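Local coordinates for exopolygalacturonase (Yersinia enterocolitica, PDB 2UVF), which hydrolyses polygalacturonic acid, the acidic backbone of plant cell-wall pectin, from its chain ends as a family 28 glycoside hydrolase, at residues A[71-76]-A[124-129]; A[76-81]-A[115-120]; A[228-233]-A[356-361]. All coordinates share one frame; numbering follows the deposited sequence. Where two conformers were deposited one is given.

Contact 1 of 3, residues A[71-76]-A[124-129]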
ATOM      1  N   ILE A  71      26.435   5.412   2.410  1.00 42.32           N
ATOM      2  CA  ILE A  71      26.468   4.660   1.150  1.00 43.43           C
ATOM      3  C   ILE A  71      27.709   4.992   0.315  1.00 43.83           C
ATOM      4  O   ILE A  71      27.990   6.150   0.051  1.00 44.17           O
ATOM      5  CB  ILE A  71      25.136   4.842   0.336  1.00 42.91           C
ATOM      6  CG1 ILE A  71      23.985   4.084   1.012  1.00 42.66           C
ATOM      7  CG2 ILE A  71      25.282   4.343  -1.089  1.00 43.38           C
ATOM      8  CD1 ILE A  71      23.293   4.841   2.135  1.00 40.27           C
ATOM      9  N   PHE A  72      28.438   3.955  -0.088  1.00 45.35           N
ATOM     10  CA  PHE A  72      29.699   4.104  -0.821  1.00 46.26           C
ATOM     11  C   PHE A  72      29.658   3.340  -2.134  1.00 46.97           C
ATOM     12  O   PHE A  72      29.267   2.169  -2.165  1.00 46.90           O
ATOM     13  CB  PHE A  72      30.876   3.561   0.002  1.00 46.38           C
ATOM     14  CG  PHE A  72      30.872   3.968   1.455  1.00 46.30           C
ATOM     15  CD1 PHE A  72      31.607   5.071   1.884  1.00 46.16           C
ATOM     16  CD2 PHE A  72      30.175   3.220   2.401  1.00 46.54           C
ATOM     17  CE1 PHE A  72      31.625   5.449   3.218  1.00 45.23           C
ATOM     18  CE2 PHE A  72      30.189   3.596   3.737  1.00 47.01           C
ATOM     19  CZ  PHE A  72      30.921   4.715   4.146  1.00 46.51           C
ATOM     20  N   SER A  73      30.058   4.002  -3.217  1.00 48.27           N
ATOM     21  CA  SER A  73      30.316   3.324  -4.482  1.00 49.45           C
ATOM     22  C   SER A  73      31.826   3.220  -4.625  1.00 50.57           C
ATOM     23  O   SER A  73      32.537   4.233  -4.485  1.00 51.29           O
ATOM     24  CB  SER A  73      29.709   4.082  -5.662  1.00 49.53           C
ATOM     25  OG  SER A  73      30.086   3.506  -6.906  1.00 50.25           O
ATOM     26  N   ALA A  74      32.317   2.010  -4.895  1.00 51.29           N
ATOM     27  CA  ALA A  74      33.762   1.730  -4.922  1.00 51.98           C
ATOM     28  C   ALA A  74      34.482   2.448  -3.772  1.00 52.35           C
ATOM     29  O   ALA A  74      35.419   3.223  -3.990  1.00 53.00           O
ATOM     30  CB  ALA A  74      34.377   2.089  -6.289  1.00 51.88           C
ATOM     31  N   GLY A  75      33.991   2.210  -2.553  1.00 52.39           N
ATOM     32  CA  GLY A  75      34.591   2.731  -1.321  1.00 51.77           C
ATOM     33  C   GLY A  75      34.672   4.236  -1.145  1.00 51.18           C
ATOM     34  O   GLY A  75      35.242   4.700  -0.170  1.00 50.81           O
ATOM     35  N   LYS A  76      34.128   5.000  -2.092  1.00 51.09           N
ATOM     36  CA  LYS A  76      34.000   6.452  -1.912  1.00 50.97           C
ATOM     37  C   LYS A  76      32.581   6.829  -1.467  1.00 50.43           C
ATOM     38  O   LYS A  76      31.594   6.359  -2.048  1.00 50.33           O
ATOM     39  CB  LYS A  76      34.388   7.233  -3.176  1.00 51.13           C
ATOM     40  CG  LYS A  76      34.933   8.641  -2.849  1.00 52.57           C
ATOM     41  CD  LYS A  76      34.702   9.670  -3.973  1.00 55.14           C
ATOM     42  CE  LYS A  76      33.240  10.140  -4.037  1.00 54.97           C
ATOM     43  NZ  LYS A  76      32.440   9.379  -5.047  1.00 55.58           N
ATOM     44  N   THR A 124      26.481   1.466 -17.513  1.00 53.05           N
ATOM     45  CA  THR A 124      27.716   1.346 -16.720  1.00 51.84           C
ATOM     46  C   THR A 124      27.513   0.537 -15.434  1.00 51.61           C
ATOM     47  O   THR A 124      26.507   0.703 -14.740  1.00 52.03           O
ATOM     48  CB  THR A 124      28.269   2.763 -16.361  1.00 51.59           C
ATOM     49  OG1 THR A 124      28.349   3.569 -17.544  1.00 49.55           O
ATOM     50  CG2 THR A 124      29.648   2.688 -15.693  1.00 51.89           C
ATOM     51  N   SER A 125      28.464  -0.343 -15.126  1.00 51.12           N
ATOM     52  CA  SER A 125      28.476  -1.069 -13.850  1.00 50.47           C
ATOM     53  C   SER A 125      29.017  -0.192 -12.715  1.00 49.92           C
ATOM     54  O   SER A 125      29.944   0.601 -12.928  1.00 49.47           O
ATOM     55  CB  SER A 125      29.329  -2.333 -13.949  1.00 50.49           C
ATOM     56  OG  SER A 125      28.561  -3.450 -14.348  1.00 51.72           O
ATOM     57  N   TYR A 126      28.426  -0.341 -11.524  1.00 48.92           N
ATOM     58  CA  TYR A 126      28.864   0.360 -10.312  1.00 48.14           C
ATOM     59  C   TYR A 126      28.769  -0.597  -9.135  1.00 48.09           C
ATOM     60  O   TYR A 126      27.819  -1.384  -9.049  1.00 48.73           O
ATOM     61  CB  TYR A 126      27.998   1.586 -10.027  1.00 47.26           C
ATOM     62  CG  TYR A 126      27.981   2.629 -11.118  1.00 47.18           C
ATOM     63  CD1 TYR A 126      28.978   3.601 -11.188  1.00 46.47           C
ATOM     64  CD2 TYR A 126      26.956   2.663 -12.073  1.00 45.81           C
ATOM     65  CE1 TYR A 126      28.973   4.573 -12.195  1.00 46.24           C
ATOM     66  CE2 TYR A 126      26.943   3.636 -13.089  1.00 44.55           C
ATOM     67  CZ  TYR A 126      27.956   4.585 -13.139  1.00 45.76           C
ATOM     68  OH  TYR A 126      27.971   5.561 -14.118  1.00 45.84           O
ATOM     69  N   GLN A 127      29.752  -0.542  -8.241  1.00 47.61           N
ATOM     70  CA  GLN A 127      29.726  -1.334  -7.002  1.00 47.53           C
ATOM     71  C   GLN A 127      29.219  -0.452  -5.859  1.00 46.64           C
ATOM     72  O   GLN A 127      29.379   0.770  -5.898  1.00 46.65           O
ATOM     73  CB  GLN A 127      31.112  -1.931  -6.710  1.00 48.01           C
ATOM     74  CG  GLN A 127      31.194  -2.935  -5.553  1.00 49.43           C
ATOM     75  CD  GLN A 127      31.845  -2.352  -4.288  1.00 51.54           C
ATOM     76  OE1 GLN A 127      32.166  -3.088  -3.350  1.00 53.09           O
ATOM     77  NE2 GLN A 127      32.049  -1.035  -4.263  1.00 51.73           N
ATOM     78  N   PHE A 128      28.583  -1.072  -4.864  1.00 45.43           N
ATOM     79  CA  PHE A 128      27.930  -0.348  -3.771  1.00 43.93           C
ATOM     80  C   PHE A 128      28.081  -1.100  -2.436  1.00 43.86           C
ATOM     81  O   PHE A 128      27.892  -2.330  -2.373  1.00 43.24           O
ATOM     82  CB  PHE A 128      26.427  -0.143  -4.063  1.00 43.09           C
ATOM     83  CG  PHE A 128      26.119   0.734  -5.262  1.00 41.29           C
ATOM     84  CD1 PHE A 128      26.376   2.108  -5.234  1.00 41.20           C
ATOM     85  CD2 PHE A 128      25.509   0.191  -6.396  1.00 38.75           C
ATOM     86  CE1 PHE A 128      26.071   2.928  -6.340  1.00 40.04           C
ATOM     87  CE2 PHE A 128      25.194   0.991  -7.497  1.00 37.77           C
ATOM     88  CZ  PHE A 128      25.474   2.358  -7.474  1.00 40.10           C
ATOM     89  N   THR A 129      28.443  -0.367  -1.382  1.00 43.48           N
ATOM     90  CA  THR A 129      28.308  -0.876  -0.011  1.00 43.98           C
ATOM     91  C   THR A 129      27.562   0.116   0.894  1.00 43.70           C
ATOM     92  O   THR A 129      27.461   1.302   0.573  1.00 43.85           O
ATOM     93  CB  THR A 129      29.669  -1.284   0.652  1.00 44.04           C
ATOM     94  OG1 THR A 129      30.574  -0.173   0.664  1.00 44.63           O
ATOM     95  CG2 THR A 129      30.300  -2.475  -0.058  1.00 43.75           C
TER

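Contact 2 of 3, residues A[76-81]-A[115-120]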
ATOM      1  N   LYS A  76      34.128   5.000  -2.092  1.00 51.09           N
ATOM      2  CA  LYS A  76      34.000   6.452  -1.912  1.00 50.97           C
ATOM      3  C   LYS A  76      32.581   6.829  -1.467  1.00 50.43           C
ATOM      4  O   LYS A  76      31.594   6.359  -2.048  1.00 50.33           O
ATOM      5  CB  LYS A  76      34.388   7.233  -3.176  1.00 51.13           C
ATOM      6  CG  LYS A  76      34.933   8.641  -2.849  1.00 52.57           C
ATOM      7  CD  LYS A  76      34.702   9.670  -3.973  1.00 55.14           C
ATOM      8  CE  LYS A  76      33.240  10.140  -4.037  1.00 54.97           C
ATOM      9  NZ  LYS A  76      32.440   9.379  -5.047  1.00 55.58           N
ATOM     10  N   LEU A  77      32.498   7.676  -0.438  1.00 49.50           N
ATOM     11  CA  LEU A  77      31.223   8.087   0.151  1.00 48.87           C
ATOM     12  C   LEU A  77      30.319   8.827  -0.840  1.00 48.30           C
ATOM     13  O   LEU A  77      30.744   9.810  -1.473  1.00 48.42           O
ATOM     14  CB  LEU A  77      31.461   8.933   1.412  1.00 49.05           C
ATOM     15  CG  LEU A  77      30.264   9.505   2.191  1.00 48.93           C
ATOM     16  CD1 LEU A  77      29.474   8.413   2.932  1.00 47.29           C
ATOM     17  CD2 LEU A  77      30.747  10.559   3.166  1.00 48.68           C
ATOM     18  N   LEU A  78      29.081   8.341  -0.974  1.00 47.27           N
ATOM     19  CA  LEU A  78      28.057   9.006  -1.789  1.00 46.61           C
ATOM     20  C   LEU A  78      27.164   9.921  -0.949  1.00 46.00           C
ATOM     21  O   LEU A  78      26.618  10.919  -1.452  1.00 45.72           O
ATOM     22  CB  LEU A  78      27.215   7.970  -2.560  1.00 46.84           C
ATOM     23  CG  LEU A  78      27.963   7.136  -3.608  1.00 46.56           C
ATOM     24  CD1 LEU A  78      27.175   5.898  -3.993  1.00 45.95           C
ATOM     25  CD2 LEU A  78      28.297   7.967  -4.842  1.00 47.01           C
ATOM     26  N   GLY A  79      27.015   9.577   0.329  1.00 45.54           N
ATOM     27  CA  GLY A  79      26.205  10.363   1.254  1.00 44.85           C
ATOM     28  C   GLY A  79      25.503   9.556   2.332  1.00 44.28           C
ATOM     29  O   GLY A  79      25.756   8.365   2.499  1.00 44.08           O
ATOM     30  N   LYS A  80      24.605  10.219   3.060  1.00 44.00           N
ATOM     31  CA  LYS A  80      23.837   9.573   4.145  1.00 43.26           C
ATOM     32  C   LYS A  80      22.398   9.282   3.715  1.00 42.43           C
ATOM     33  O   LYS A  80      21.800  10.065   2.964  1.00 41.95           O
ATOM     34  CB  LYS A  80      23.856  10.438   5.412  1.00 43.21           C
ATOM     35  CG  LYS A  80      25.248  10.869   5.838  1.00 43.79           C
ATOM     36  CD  LYS A  80      25.395  10.957   7.335  1.00 43.40           C
ATOM     37  CE  LYS A  80      25.262  12.385   7.825  1.00 44.63           C
ATOM     38  NZ  LYS A  80      26.163  12.684   8.997  1.00 43.61           N
ATOM     39  N   ALA A  81      21.853   8.164   4.194  1.00 41.63           N
ATOM     40  CA  ALA A  81      20.459   7.773   3.913  1.00 41.39           C
ATOM     41  C   ALA A  81      19.461   8.891   4.218  1.00 41.29           C
ATOM     42  O   ALA A  81      18.612   9.216   3.380  1.00 41.22           O
ATOM     43  CB  ALA A  81      20.091   6.499   4.675  1.00 41.44           C
ATOM     44  N   PHE A 115      18.387   4.605  -0.418  1.00 36.34           N
ATOM     45  CA  PHE A 115      19.269   5.671  -0.896  1.00 37.30           C
ATOM     46  C   PHE A 115      19.226   5.666  -2.428  1.00 37.81           C
ATOM     47  O   PHE A 115      19.527   4.656  -3.051  1.00 37.35           O
ATOM     48  CB  PHE A 115      20.703   5.435  -0.373  1.00 37.39           C
ATOM     49  CG  PHE A 115      21.720   6.479  -0.798  1.00 36.84           C
ATOM     50  CD1 PHE A 115      22.081   7.507   0.063  1.00 36.27           C
ATOM     51  CD2 PHE A 115      22.360   6.398  -2.031  1.00 36.82           C
ATOM     52  CE1 PHE A 115      23.029   8.465  -0.315  1.00 36.70           C
ATOM     53  CE2 PHE A 115      23.311   7.350  -2.411  1.00 35.41           C
ATOM     54  CZ  PHE A 115      23.637   8.385  -1.553  1.00 35.61           C
ATOM     55  N   THR A 116      18.840   6.795  -3.021  1.00 39.14           N
ATOM     56  CA  THR A 116      18.761   6.933  -4.489  1.00 40.33           C
ATOM     57  C   THR A 116      20.033   7.534  -5.136  1.00 41.45           C
ATOM     58  O   THR A 116      20.345   8.717  -4.946  1.00 41.95           O
ATOM     59  CB  THR A 116      17.523   7.762  -4.908  1.00 39.73           C
ATOM     60  OG1 THR A 116      16.367   7.223  -4.280  1.00 39.64           O
ATOM     61  CG2 THR A 116      17.318   7.730  -6.402  1.00 39.75           C
ATOM     62  N   VAL A 117      20.746   6.720  -5.918  1.00 42.60           N
ATOM     63  CA  VAL A 117      21.962   7.181  -6.598  1.00 43.35           C
ATOM     64  C   VAL A 117      21.677   7.731  -7.998  1.00 44.62           C
ATOM     65  O   VAL A 117      21.371   6.954  -8.910  1.00 45.34           O
ATOM     66  CB  VAL A 117      23.010   6.053  -6.733  1.00 43.48           C
ATOM     67  CG1 VAL A 117      24.346   6.632  -7.193  1.00 42.45           C
ATOM     68  CG2 VAL A 117      23.181   5.269  -5.423  1.00 42.47           C
ATOM     69  N   ILE A 118      21.809   9.051  -8.178  1.00 45.47           N
ATOM     70  CA  ILE A 118      21.587   9.689  -9.489  1.00 46.18           C
ATOM     71  C   ILE A 118      22.881  10.170 -10.189  1.00 47.30           C
ATOM     72  O   ILE A 118      23.992   9.979  -9.673  1.00 47.69           O
ATOM     73  CB  ILE A 118      20.524  10.847  -9.429  1.00 46.09           C
ATOM     74  CG1 ILE A 118      21.105  12.115  -8.793  1.00 45.79           C
ATOM     75  CG2 ILE A 118      19.237  10.377  -8.719  1.00 45.50           C
ATOM     76  CD1 ILE A 118      20.463  13.407  -9.269  1.00 45.35           C
ATOM     77  N   GLY A 119      22.722  10.782 -11.366  1.00 48.15           N
ATOM     78  CA  GLY A 119      23.835  11.388 -12.100  1.00 49.43           C
ATOM     79  C   GLY A 119      24.833  10.378 -12.641  1.00 50.04           C
ATOM     80  O   GLY A 119      26.031  10.654 -12.702  1.00 49.98           O
ATOM     81  N   LEU A 120      24.329   9.202 -13.012  1.00 50.82           N
ATOM     82  CA  LEU A 120      25.142   8.117 -13.557  1.00 51.30           C
ATOM     83  C   LEU A 120      25.096   8.172 -15.087  1.00 51.84           C
ATOM     84  O   LEU A 120      24.419   9.032 -15.668  1.00 51.76           O
ATOM     85  CB  LEU A 120      24.634   6.761 -13.047  1.00 51.00           C
ATOM     86  CG  LEU A 120      25.012   6.119 -11.700  1.00 50.11           C
ATOM     87  CD1 LEU A 120      25.503   7.092 -10.632  1.00 48.04           C
ATOM     88  CD2 LEU A 120      23.825   5.303 -11.190  1.00 48.51           C
TER

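Contact 3 of 3, residues A[228-233]-A[356-361]. With SO4 (sulfate ion), chain D.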
ATOM      1  N   ALA A 228     -15.272  -3.619 -20.957  1.00 39.35           N
ATOM      2  CA  ALA A 228     -15.145  -4.718 -19.992  1.00 38.46           C
ATOM      3  C   ALA A 228     -13.676  -4.967 -19.657  1.00 37.58           C
ATOM      4  O   ALA A 228     -12.825  -4.952 -20.546  1.00 38.02           O
ATOM      5  CB  ALA A 228     -15.814  -5.990 -20.515  1.00 38.67           C
ATOM      6  N   GLY A 229     -13.393  -5.205 -18.372  1.00 36.99           N
ATOM      7  CA  GLY A 229     -12.025  -5.236 -17.866  1.00 34.69           C
ATOM      8  C   GLY A 229     -11.536  -6.563 -17.350  1.00 33.90           C
ATOM      9  O   GLY A 229     -10.590  -7.108 -17.898  1.00 34.77           O
ATOM     10  N   TYR A 230     -12.153  -7.078 -16.285  1.00 32.60           N
ATOM     11  CA  TYR A 230     -11.657  -8.280 -15.600  1.00 31.34           C
ATOM     12  C   TYR A 230     -12.666  -8.790 -14.574  1.00 31.14           C
ATOM     13  O   TYR A 230     -13.566  -8.053 -14.171  1.00 31.55           O
ATOM     14  CB  TYR A 230     -10.316  -7.970 -14.883  1.00 30.90           C
ATOM     15  CG  TYR A 230     -10.468  -7.082 -13.658  1.00 29.24           C
ATOM     16  CD1 TYR A 230     -10.455  -7.627 -12.374  1.00 30.49           C
ATOM     17  CD2 TYR A 230     -10.651  -5.702 -13.785  1.00 27.47           C
ATOM     18  CE1 TYR A 230     -10.623  -6.818 -11.239  1.00 30.05           C
ATOM     19  CE2 TYR A 230     -10.809  -4.900 -12.678  1.00 28.24           C
ATOM     20  CZ  TYR A 230     -10.795  -5.456 -11.403  1.00 28.88           C
ATOM     21  OH  TYR A 230     -10.953  -4.650 -10.290  1.00 30.83           O
ATOM     22  N   ARG A 231     -12.498 -10.033 -14.143  0.50 30.99           N
ATOM     23  CA  ARG A 231     -13.143 -10.538 -12.946  0.50 31.57           C
ATOM     24  C   ARG A 231     -12.055 -10.715 -11.884  0.50 32.16           C
ATOM     25  O   ARG A 231     -10.999 -11.268 -12.168  0.50 31.75           O
ATOM     26  CB  ARG A 231     -13.835 -11.873 -13.226  0.50 31.56           C
ATOM     27  CG  ARG A 231     -15.137 -11.766 -14.003  0.50 31.91           C
ATOM     28  CD  ARG A 231     -15.518 -13.106 -14.648  0.50 33.46           C
ATOM     29  NE  ARG A 231     -16.949 -13.187 -14.949  0.50 34.14           N
ATOM     30  CZ  ARG A 231     -17.519 -12.729 -16.064  0.50 35.17           C
ATOM     31  NH1 ARG A 231     -16.794 -12.129 -17.007  0.50 35.20           N
ATOM     32  NH2 ARG A 231     -18.826 -12.857 -16.232  0.50 36.29           N
ATOM     33  N   LEU A 232     -12.319 -10.239 -10.666  1.00 33.21           N
ATOM     34  CA  LEU A 232     -11.336 -10.249  -9.583  1.00 34.12           C
ATOM     35  C   LEU A 232     -10.750 -11.638  -9.322  1.00 35.32           C
ATOM     36  O   LEU A 232      -9.523 -11.817  -9.309  1.00 35.66           O
ATOM     37  CB  LEU A 232     -11.940  -9.672  -8.295  1.00 34.34           C
ATOM     38  CG  LEU A 232     -11.000  -9.296  -7.141  1.00 34.13           C
ATOM     39  CD1 LEU A 232     -10.115  -8.129  -7.541  1.00 32.74           C
ATOM     40  CD2 LEU A 232     -11.834  -8.943  -5.924  1.00 33.32           C
ATOM     41  N   TYR A 233     -11.628 -12.614  -9.114  1.00 36.34           N
ATOM     42  CA  TYR A 233     -11.207 -13.994  -8.887  1.00 37.30           C
ATOM     43  C   TYR A 233     -11.773 -14.898  -9.991  1.00 38.37           C
ATOM     44  O   TYR A 233     -12.688 -14.479 -10.712  1.00 38.72           O
ATOM     45  CB  TYR A 233     -11.600 -14.462  -7.483  1.00 36.37           C
ATOM     46  CG  TYR A 233     -11.041 -13.570  -6.389  1.00 36.13           C
ATOM     47  CD1 TYR A 233      -9.673 -13.287  -6.317  1.00 34.55           C
ATOM     48  CD2 TYR A 233     -11.881 -12.992  -5.446  1.00 35.14           C
ATOM     49  CE1 TYR A 233      -9.166 -12.464  -5.332  1.00 34.25           C
ATOM     50  CE2 TYR A 233     -11.385 -12.161  -4.467  1.00 34.92           C
ATOM     51  CZ  TYR A 233     -10.023 -11.893  -4.413  1.00 35.19           C
ATOM     52  OH  TYR A 233      -9.535 -11.055  -3.424  1.00 34.87           O
ATOM     53  N   GLY A 356      -7.673   2.584  -5.843  1.00 29.33           N
ATOM     54  CA  GLY A 356      -6.479   3.287  -6.338  1.00 29.82           C
ATOM     55  C   GLY A 356      -5.669   2.354  -7.212  1.00 30.64           C
ATOM     56  O   GLY A 356      -6.076   2.031  -8.337  1.00 30.72           O
ATOM     57  N   ILE A 357      -4.545   1.875  -6.674  1.00 30.87           N
ATOM     58  CA  ILE A 357      -3.653   0.956  -7.402  1.00 30.58           C
ATOM     59  C   ILE A 357      -3.874  -0.521  -7.036  1.00 30.73           C
ATOM     60  O   ILE A 357      -3.793  -0.899  -5.869  1.00 30.42           O
ATOM     61  CB  ILE A 357      -2.165   1.390  -7.243  1.00 30.34           C
ATOM     62  CG1 ILE A 357      -1.962   2.747  -7.926  1.00 29.56           C
ATOM     63  CG2 ILE A 357      -1.199   0.327  -7.838  1.00 29.17           C
ATOM     64  CD1 ILE A 357      -0.730   3.452  -7.567  1.00 31.72           C
ATOM     65  N   MET A 358      -4.161  -1.340  -8.048  1.00 30.53           N
ATOM     66  CA  MET A 358      -4.406  -2.772  -7.862  1.00 30.78           C
ATOM     67  C   MET A 358      -3.334  -3.609  -8.539  1.00 31.32           C
ATOM     68  O   MET A 358      -2.992  -3.361  -9.698  1.00 31.39           O
ATOM     69  CB  MET A 358      -5.764  -3.191  -8.441  1.00 31.14           C
ATOM     70  CG  MET A 358      -6.984  -2.555  -7.791  1.00 31.09           C
ATOM     71  SD  MET A 358      -8.477  -3.014  -8.699  1.00 31.06           S
ATOM     72  CE  MET A 358      -8.591  -4.768  -8.281  1.00 29.40           C
ATOM     73  N   ASN A 359      -2.803  -4.579  -7.793  1.00 30.88           N
ATOM     74  CA  ASN A 359      -1.872  -5.573  -8.300  1.00 31.44           C
ATOM     75  C   ASN A 359      -2.513  -6.908  -8.070  1.00 31.65           C
ATOM     76  O   ASN A 359      -2.806  -7.276  -6.930  1.00 31.36           O
ATOM     77  CB  ASN A 359      -0.550  -5.534  -7.538  1.00 31.54           C
ATOM     78  CG  ASN A 359       0.184  -4.258  -7.740  1.00 31.69           C
ATOM     79  OD1 ASN A 359       1.015  -4.153  -8.636  1.00 28.77           O
ATOM     80  ND2 ASN A 359      -0.148  -3.247  -6.931  1.00 33.61           N
ATOM     81  N   LEU A 360      -2.775  -7.612  -9.165  1.00 32.52           N
ATOM     82  CA  LEU A 360      -3.443  -8.901  -9.097  1.00 32.76           C
ATOM     83  C   LEU A 360      -2.524  -9.958  -9.707  1.00 33.10           C
ATOM     84  O   LEU A 360      -2.135  -9.857 -10.870  1.00 32.96           O
ATOM     85  CB  LEU A 360      -4.812  -8.846  -9.804  1.00 32.30           C
ATOM     86  CG  LEU A 360      -5.921  -7.930  -9.231  1.00 31.35           C
ATOM     87  CD1 LEU A 360      -7.158  -8.063 -10.060  1.00 27.50           C
ATOM     88  CD2 LEU A 360      -6.248  -8.168  -7.734  1.00 28.65           C
ATOM     89  N   GLU A 361      -2.156 -10.953  -8.903  0.50 34.90           N
ATOM     90  CA  GLU A 361      -1.324 -12.031  -9.386  0.50 36.28           C
ATOM     91  C   GLU A 361       0.010 -11.562 -10.000  0.50 35.95           C
ATOM     92  O   GLU A 361       0.475 -12.135 -10.945  0.50 37.25           O
ATOM     93  CB  GLU A 361      -2.119 -12.968 -10.333  0.50 35.97           C
ATOM     94  CG  GLU A 361      -2.959 -14.017  -9.633  0.50 38.67           C
ATOM     95  CD  GLU A 361      -3.785 -14.907 -10.549  0.50 49.09           C
ATOM     96  OE1 GLU A 361      -3.374 -16.019 -10.921  0.50 49.84           O
ATOM     97  OE2 GLU A 361      -4.897 -14.515 -10.906  0.50 55.92           O
TER
HETATM   98  S   SO4 D1607     -11.241 -12.333 -17.164  1.00 56.34           S
HETATM   99  O1  SO4 D1607     -11.207 -11.123 -17.989  1.00 54.56           O
HETATM  100  O2  SO4 D1607     -11.174 -12.024 -15.725  1.00 52.63           O
HETATM  101  O3  SO4 D1607     -12.493 -13.060 -17.422  1.00 55.79           O
HETATM  102  O4  SO4 D1607     -10.098 -13.157 -17.573  1.00 56.08           O

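Contact 1 of 3, residues A[71-76]-A[124-129]
One good hydrogen bond, one weak one and a C-H...O contact converge on the carbonyl oxygen of Gln127. Ser73 OG donates a hydrogen bond to Gln127 O (3.0 Å), arriving nearly along the C=O axis; Ala74 N adds a weak one at 3.3 Å, and Ser73 CA presents a C-H...O contact at 3.1 Å. Ser73 OG can do so because it lies anti to the backbone N (chi1 173°), which sets it beside its own carbonyl carbon, within reach of Gln127 O. One step further along, Phe72 and Thr129 form an antiparallel hydrogen-bonded pair. Phe72 N reaches Thr129 O at 2.9 Å in an almost straight bond (178°), and Thr129 N returns one to Phe72 O at 2.8 Å. The side chains of this pair share one face of the sheet and cross obliquely, Thr129 OG1 resting 3.8 Å from Phe72 CB. Ser73 also opens the type I' turn joining strand 66-73 to 76-80, and its hydroxyl carries the bonding to strand 125-134 past the last regular pair. In this fibronectin type III domain, strand 66-73 lies between strands 76-80 and 125-134, and Ile71 and Phe128 pack on Leu55 of the facing sheet.

Contact 2 of 3, residues A[76-81]-A[115-120]
Apolar packing carries most of this contact, and the phenyl ring of Phe115 is its main element. Its CG stands anti to the backbone N (chi1 -180°), which extends the ring from strand 115-117 toward strand 76-80. The ring's far end, CZ, meets Leu78 CB at 3.7 Å. Leu78 itself has CG anti to its carbonyl carbon, so that its CD1 methyl leans alongside and reaches Val117 CG2 at 4.3 Å. One leucine thus touches two residues of the other strand, Phe115 and Val117, which are two positions apart.

A second group of contacts sets the ring against main chain. Phe115 CE1 lies 3.8 Å from Gly79 C. At the backbone angles of Gly79 (147°/-170°) a CB would clash with the carbonyl O of Leu78, and it would also lie 3.5 Å from Phe115 CE1. Lys80 O sits at the edge of the ring, near its plane and 3.8 Å from Phe115 CE1; Ala81 CA borders the same edge. Leu78 and Gly79 form a classic beta bulge opposite Ile71, and Lys80 is the N-cap of helix 81-88, so the ring rests where the strand ends and the helix starts.

Hydrogen bonding between the segments is absent. Phe115 and Val117 pair instead with strand 53-58, through Leu55 and Ile53. The strand axes, 8.8 Å apart, therefore belong to opposing layers of the beta sandwich. Dispersion and burial of apolar surface probably supply most of the attraction, with perhaps a small electrostatic gain from the carbonyl oxygen at the positive rim of the ring.

Contact 3 of 3, residues A[228-233]-A[356-361]
Met358 and Leu360 of strand 357-360 meet Tyr230 and Leu232 in a small cluster of methyl groups and one aromatic ring. The closest touch is tight: Met358 CE lies 3.1 Å from Tyr230 OH, brought there by a bend at the end of the methionine chain (chi3 70°). The sulfur also keeps an oblique Met-aromatic relation to the ring, with Met358 SD 5.5 Å from its centroid. Leu360 CD1 approaches Tyr230 CE1 at 3.9 Å, the two side chains crossing at about a right angle. Leu232 CD1 lies in the plane of the tyrosine ring at its edge, and from there spans Met358 CE (3.8 Å) and Leu360 CD2 (3.9 Å).

Further out, Tyr233 presents a ring face beneath Leu232 CG, and its OH bonds to His443 of the sugar site. A sulfate ion, probably from the crystallisation liquor, accepts a bond from Arg231 N at its O2 (2.9 Å, 166°) and another from Arg337.

The apolar contact joins segment 228-233 to a strand of the parallel beta-helix, while the hydroxyl of the buried Tyr230, crowded by Met358 CE, keeps a weak hydrogen bond to Arg240, another pocket residue. Leu232 also touches a bound galacturonic acid, consistent with a part in shaping that side of the pocket.

Contacts 1 and 2 belong to the fibronectin type III domain, and contact 3 lies in the catalytic beta-helix, about 39 and 37 Å from them between centres. The first two share Lys76 and touch: strands 66-73 and 76-80 are neighbours in one sheet, with Ile71 probably hydrogen-bonded to Leu78 and Gly79. Contact 2 is nested along the chain inside the loop closed by contact 1. Contact 1 lies within one sheet and contact 2 between two, so the first is made by backbone bonds and the second by apolar packing. Contact 3, buried, is also apolar, but it joins a segment that begins as a short strand outside the coil to a beta-helix strand beside the sugar pocket.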